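Local coordinates for enoyl-CoA hydratase subunit II (Geobacillus kaustophilus, PDB 2EJ5) that probably hydrates enoyl-CoA thioesters as a member of the crotonase family, with a likely role in phenylacetic acid breakdown, at the interface of chains A and B. Numbering follows the deposited sequence. Chains: chain A/B, Enoyl-CoA hydratase subunit II.

The interface of chains A and B. Residues chain A 203, 230, 233-234, 236, 239; chain B 135-137.
The side-chain amide of A:Gln230 pairs with the backbone of B:Val137 through both of its ends. B:Val137 N gives a nearly straight hydrogen bond to the amide oxygen OE1 of A:Gln230, 3.0 Å long. It arrives in the carbonyl plane, on a lone pair. In return A:Gln230 NE2 donates to B:Val137 O over 2.9 Å, a more bent bond with its acceptor 22° out of the amide plane. Together the two bonds help fix the rotation of the amide. The chain of A:Gln230 leaves with CG anti to the backbone N (chi1 -162°) and bends at chi2 (71°), which brings the amide alongside the B:Val137 backbone. With an alanine here, N and O of B:Val137 would probably lose these partners, and a gap would be likely to open beside B:Leu136.

Apolar packing centres on B:Leu136. Its CD2 methyl lies over one face of the A:His239 ring, offset toward the rim and 3.9 Å from the ring centroid. The same methyl meets A:Ala233 CB at 3.8 Å and also touches A:Gly234.

A separate contact is polar on one side: B:Gly135 O rests against the methyl groups of A:Ala203 and A:Ala233, with A:Ala203 CB 3.4 Å away.

The chain B segment is a loop just after the 3-10 helix 131-134. It enters a groove formed by chain A helices 201-216, 219-235 and 237-246, near the C-terminus. The deposited assembly is a trimer, and such C-terminal helices commonly help assemble crotonase-family oligomers, so this contact probably supports subunit association.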
ATOM      1  N   ALA A 203      -9.322  16.197  16.781  1.00 17.43           N
ATOM      2  CA  ALA A 203      -9.445  14.795  16.324  1.00 16.49           C
ATOM      3  C   ALA A 203      -8.701  14.598  15.022  1.00 14.93           C
ATOM      4  O   ALA A 203      -8.084  13.557  14.836  1.00 15.52           O
ATOM      5  CB  ALA A 203     -10.890  14.379  16.180  1.00 16.83           C
ATOM      6  N   GLN A 230      -7.261   8.559  21.910  1.00 18.94           N
ATOM      7  CA  GLN A 230      -8.694   8.566  22.105  1.00 18.77           C
ATOM      8  C   GLN A 230      -9.043   9.102  23.484  1.00 18.92           C
ATOM      9  O   GLN A 230     -10.097   9.678  23.622  1.00 19.38           O
ATOM     10  CB  GLN A 230      -9.299   7.169  21.947  1.00 19.01           C
ATOM     11  CG  GLN A 230     -10.817   7.171  21.711  1.00 18.84           C
ATOM     12  CD  GLN A 230     -11.165   7.690  20.333  1.00 19.69           C
ATOM     13  OE1 GLN A 230     -10.888   8.870  19.977  1.00 18.49           O
ATOM     14  NE2 GLN A 230     -11.740   6.810  19.524  1.00 17.30           N
ATOM     15  N   ALA A 233      -8.921  12.731  22.639  1.00 17.98           N
ATOM     16  CA  ALA A 233     -10.041  13.247  21.855  1.00 18.96           C
ATOM     17  C   ALA A 233     -11.293  13.281  22.727  1.00 19.14           C
ATOM     18  O   ALA A 233     -12.119  14.183  22.597  1.00 19.23           O
ATOM     19  CB  ALA A 233     -10.279  12.402  20.559  1.00 18.08           C
ATOM     20  N   GLY A 234     -11.386  12.320  23.640  1.00 18.90           N
ATOM     21  CA  GLY A 234     -12.554  12.137  24.463  1.00 21.12           C
ATOM     22  C   GLY A 234     -12.770  13.242  25.486  1.00 22.17           C
ATOM     23  O   GLY A 234     -13.880  13.414  25.951  1.00 23.76           O
ATOM     24  N   THR A 236     -12.069  16.387  24.898  1.00 22.98           N
ATOM     25  CA  THR A 236     -12.134  17.570  24.099  1.00 23.33           C
ATOM     26  C   THR A 236     -13.568  18.171  24.142  1.00 24.10           C
ATOM     27  O   THR A 236     -14.555  17.454  24.396  1.00 23.82           O
ATOM     28  CB  THR A 236     -11.672  17.101  22.678  1.00 24.09           C
ATOM     29  OG1 THR A 236     -10.521  17.807  22.180  1.00 25.39           O
ATOM     30  CG2 THR A 236     -12.801  16.948  21.686  1.00 20.16           C
ATOM     31  N   HIS A 239     -15.824  16.748  21.257  1.00 23.49           N
ATOM     32  CA  HIS A 239     -16.440  15.456  21.507  1.00 23.34           C
ATOM     33  C   HIS A 239     -17.793  15.613  22.220  1.00 25.81           C
ATOM     34  O   HIS A 239     -18.780  14.970  21.819  1.00 25.75           O
ATOM     35  CB  HIS A 239     -15.509  14.536  22.321  1.00 22.37           C
ATOM     36  CG  HIS A 239     -16.160  13.272  22.786  1.00 20.84           C
ATOM     37  ND1 HIS A 239     -16.925  12.478  21.954  1.00 20.79           N
ATOM     38  CD2 HIS A 239     -16.154  12.656  23.988  1.00 21.51           C
ATOM     39  CE1 HIS A 239     -17.361  11.426  22.627  1.00 21.16           C
ATOM     40  NE2 HIS A 239     -16.898  11.505  23.861  1.00 23.24           N
TER
ATOM     41  N   GLY B 135     -16.246  13.873  17.106  1.00 18.81           N
ATOM     42  CA  GLY B 135     -14.947  14.388  17.562  1.00 18.11           C
ATOM     43  C   GLY B 135     -13.937  13.378  18.060  1.00 17.98           C
ATOM     44  O   GLY B 135     -12.952  13.758  18.758  1.00 18.21           O
ATOM     45  N   LEU B 136     -14.112  12.114  17.664  1.00 16.27           N
ATOM     46  CA  LEU B 136     -13.202  11.049  18.043  1.00 16.28           C
ATOM     47  C   LEU B 136     -12.358  10.541  16.853  1.00 16.37           C
ATOM     48  O   LEU B 136     -12.595  10.926  15.693  1.00 16.06           O
ATOM     49  CB  LEU B 136     -13.992   9.890  18.695  1.00 16.75           C
ATOM     50  CG  LEU B 136     -14.637  10.118  20.080  1.00 18.55           C
ATOM     51  CD1 LEU B 136     -15.279   8.848  20.582  1.00 20.80           C
ATOM     52  CD2 LEU B 136     -13.636  10.678  21.141  1.00 17.52           C
ATOM     53  N   VAL B 137     -11.382   9.671  17.136  1.00 16.55           N
ATOM     54  CA  VAL B 137     -10.491   9.147  16.109  1.00 16.29           C
ATOM     55  C   VAL B 137     -10.937   7.709  15.784  1.00 17.00           C
ATOM     56  O   VAL B 137     -11.515   7.035  16.642  1.00 17.49           O
ATOM     57  CB  VAL B 137      -8.992   9.145  16.576  1.00 17.23           C
ATOM     58  CG1 VAL B 137      -8.535  10.557  17.023  1.00 18.28           C
ATOM     59  CG2 VAL B 137      -8.783   8.191  17.709  1.00 16.27           C
TER